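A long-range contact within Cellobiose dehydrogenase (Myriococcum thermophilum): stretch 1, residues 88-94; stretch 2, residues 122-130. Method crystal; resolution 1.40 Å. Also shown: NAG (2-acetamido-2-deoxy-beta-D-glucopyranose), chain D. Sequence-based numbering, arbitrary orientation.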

# COMPACT_ATOMS: atom_id res chain seq x y z
N THR A 88 -8.20 9.64 11.39
CA THR A 88 -6.81 9.50 10.97
C THR A 88 -6.58 8.12 10.35
O THR A 88 -7.12 7.12 10.83
N VAL A 89 -5.79 8.08 9.27
CA VAL A 89 -5.31 6.81 8.75
C VAL A 89 -3.86 6.60 9.15
O VAL A 89 -3.01 7.47 8.93
N TYR A 90 -3.60 5.46 9.77
CA TYR A 90 -2.24 5.10 10.17
C TYR A 90 -1.67 4.06 9.25
O TYR A 90 -2.41 3.30 8.62
N THR A 91 -0.35 4.02 9.16
CA THR A 91 0.34 2.92 8.50
C THR A 91 1.43 2.35 9.39
O THR A 91 1.93 3.03 10.30
N SER A 92 1.81 1.10 9.11
CA SER A 92 2.97 0.50 9.75
C SER A 92 3.71 -0.31 8.70
O SER A 92 3.09 -1.11 8.01
N LEU A 93 5.01 -0.07 8.58
CA LEU A 93 5.87 -0.86 7.70
C LEU A 93 6.32 -2.11 8.44
O LEU A 93 6.89 -2.04 9.53
N ARG A 94 6.07 -3.27 7.84
CA ARG A 94 6.21 -4.53 8.56
C ARG A 94 7.00 -5.52 7.72
O ARG A 94 7.20 -5.31 6.53
N HIS A 122 -15.55 3.04 4.16
CA HIS A 122 -14.23 2.94 3.54
C HIS A 122 -13.23 3.87 4.20
O HIS A 122 -13.62 4.83 4.86
N PHE A 123 -11.95 3.59 3.99
CA PHE A 123 -10.91 4.57 4.26
C PHE A 123 -9.95 4.57 3.09
O PHE A 123 -9.81 3.59 2.40
N SER A 124 -9.34 5.72 2.83
CA SER A 124 -8.39 5.83 1.74
C SER A 124 -7.21 6.71 2.11
O SER A 124 -7.29 7.52 3.00
N LEU A 125 -6.11 6.45 1.44
CA LEU A 125 -4.86 7.12 1.71
C LEU A 125 -4.08 7.35 0.42
O LEU A 125 -3.99 6.48 -0.42
N ILE A 126 -3.50 8.53 0.29
CA ILE A 126 -2.43 8.75 -0.69
C ILE A 126 -1.14 9.05 0.07
O ILE A 126 -1.09 9.93 0.95
N PHE A 127 -0.09 8.30 -0.24
CA PHE A 127 1.11 8.33 0.56
C PHE A 127 2.36 8.16 -0.28
O PHE A 127 2.34 7.51 -1.33
N ARG A 128 3.45 8.76 0.17
CA ARG A 128 4.76 8.52 -0.44
C ARG A 128 5.48 7.43 0.34
O ARG A 128 5.53 7.48 1.57
N CYS A 129 6.01 6.44 -0.36
CA CYS A 129 6.72 5.33 0.28
C CYS A 129 8.17 5.45 -0.16
O CYS A 129 8.55 4.95 -1.22
N LYS A 130 8.97 6.13 0.64
CA LYS A 130 10.38 6.35 0.31
C LYS A 130 11.22 5.13 0.64
O LYS A 130 11.05 4.53 1.71

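Two strands, 88-94 and 122-130, cross with 63° between their N-to-C directions and approach no closer than 8.0 Å along their axes. No hydrogen bond links them; the contact, made mostly by side chains with one carbonyl oxygen taking part, buries 253 Å² in all. In each strand the alternation of side chains selects the residues that face across: Val89, Thr91 and Leu93 from the first, Phe123, Leu125 and Phe127 from the second.

Val89 contributes most to the packing. With chi1 in t, its CG1 lies 4.2 Å from Phe123 CD1 and 4.2 Å from Leu125 CD2; its CG2 is 3.9 Å from the backbone O of Ser124 and also close to the Phe123 ring. A compact, beta-branched residue suits this place, filling the space between two larger side chains without a long, flexible arm. Phe123 adopts p (chi1 61°, chi2 102°), which brings its ring obliquely beside Val89 CG1. Leu125 has chi1 t and chi2 p; its CD2 also meets Thr91 CG2 at 3.5 Å. Thr91 has chi1 p, and the coordinates place its methyl, rather than OG1, nearer Leu125, so a polar residue presents an apolar surface here.

Farther along, the strands diverge and the packing thins. Leu93 (m, t) brings CD2 to 4.4 Å from Cys129 SG; the cysteine points sideways and is bonded covalently to a group elsewhere in the structure. Phe127 points toward the first strand, but its CG is still 5.6 Å from Thr91 CG2.

Several polar groups, among them Ser124 OG, have partners elsewhere in the structure. Arg94 NE donates to Ser92 OG at 2.8 Å, a nearly straight bond (165°) within the first strand. The NAG sugar packs against the second strand instead, its C5 3.5 Å from His122 CB and its O6 3.6 Å from Ser124 CB.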

# COMPACT_ATOMS: atom_id res chain seq x y z
CB THR A 88 -5.86 9.69 12.17
OG1 THR A 88 -6.05 11.00 12.73
CG2 THR A 88 -4.40 9.55 11.74
CB VAL A 89 -5.46 6.71 7.21
CG1 VAL A 89 -4.94 5.36 6.71
CG2 VAL A 89 -6.93 6.88 6.84
CB TYR A 90 -2.25 4.54 11.59
CG TYR A 90 -2.64 5.53 12.64
CD1 TYR A 90 -3.97 5.71 12.98
CD2 TYR A 90 -1.69 6.28 13.31
CE1 TYR A 90 -4.34 6.61 13.95
CE2 TYR A 90 -2.05 7.19 14.27
CZ TYR A 90 -3.38 7.35 14.60
OH TYR A 90 -3.76 8.25 15.57
CB THR A 91 0.94 3.33 7.14
OG1 THR A 91 1.90 4.38 7.31
CG2 THR A 91 -0.16 3.80 6.19
CB SER A 92 2.54 -0.42 10.90
OG SER A 92 3.66 -1.07 11.48
CB LEU A 93 7.07 -0.02 7.24
CG LEU A 93 6.73 1.16 6.32
CD1 LEU A 93 7.86 2.19 6.26
CD2 LEU A 93 6.47 0.61 4.94
CB ARG A 94 4.82 -5.10 8.89
CG ARG A 94 4.06 -4.30 9.94
CD ARG A 94 4.45 -4.70 11.34
NE ARG A 94 4.08 -3.69 12.33
CZ ARG A 94 4.14 -3.89 13.64
NH1 ARG A 94 4.49 -5.08 14.10
NH2 ARG A 94 3.82 -2.91 14.48
CB HIS A 122 -14.31 3.29 2.05
CG HIS A 122 -15.09 2.31 1.23
ND1 HIS A 122 -16.47 2.35 1.12
CD2 HIS A 122 -14.68 1.25 0.50
CE1 HIS A 122 -16.86 1.35 0.35
NE2 HIS A 122 -15.80 0.67 -0.04
CB PHE A 123 -10.20 4.35 5.59
CG PHE A 123 -9.50 3.03 5.72
CD1 PHE A 123 -8.13 2.94 5.58
CD2 PHE A 123 -10.20 1.89 6.05
CE1 PHE A 123 -7.49 1.73 5.73
CE2 PHE A 123 -9.56 0.69 6.19
CZ PHE A 123 -8.20 0.60 6.03
CB SER A 124 -9.04 6.29 0.44
OG SER A 124 -9.35 7.66 0.48
CB LEU A 125 -4.02 6.24 2.63
CG LEU A 125 -2.66 6.75 3.07
CD1 LEU A 125 -2.83 7.97 3.95
CD2 LEU A 125 -1.87 5.69 3.81
CB ILE A 126 -2.77 9.88 -1.69
CG1 ILE A 126 -3.97 9.46 -2.54
CG2 ILE A 126 -1.55 10.19 -2.57
CD1 ILE A 126 -4.56 10.54 -3.42
CB PHE A 127 1.04 7.24 1.65
CG PHE A 127 1.02 5.83 1.10
CD1 PHE A 127 -0.16 5.25 0.65
CD2 PHE A 127 2.19 5.07 1.06
CE1 PHE A 127 -0.18 3.93 0.15
CE2 PHE A 127 2.17 3.77 0.57
CZ PHE A 127 0.99 3.20 0.11
CB ARG A 128 5.58 9.80 -0.44
CG ARG A 128 6.95 9.65 -1.09
CD ARG A 128 7.76 10.93 -0.91
NE ARG A 128 8.95 10.95 -1.76
CZ ARG A 128 9.70 12.03 -1.92
NH1 ARG A 128 9.37 13.14 -1.25
NH2 ARG A 128 10.77 12.01 -2.72
CB CYS A 129 6.12 3.99 -0.15
SG CYS A 129 6.32 2.62 1.03
CB LYS A 130 10.91 7.57 1.07
CG LYS A 130 10.42 8.88 0.48
CD LYS A 130 11.09 10.09 1.13
CE LYS A 130 12.58 10.11 0.82
NZ LYS A 130 12.84 10.26 -0.66
C1 NAG D . -16.69 6.78 1.63
C2 NAG D . -17.41 7.28 0.38
C3 NAG D . -16.79 6.65 -0.87
C4 NAG D . -15.29 6.91 -0.89
C5 NAG D . -14.67 6.41 0.41
C6 NAG D . -13.20 6.70 0.52
C7 NAG D . -19.75 7.92 0.76
C8 NAG D . -21.18 7.46 0.78
N2 NAG D . -18.84 7.00 0.44
O3 NAG D . -17.40 7.18 -2.04
O4 NAG D . -14.69 6.26 -2.00
O5 NAG D . -15.30 7.05 1.52
O6 NAG D . -12.49 6.13 -0.57
O7 NAG D . -19.44 9.08 1.03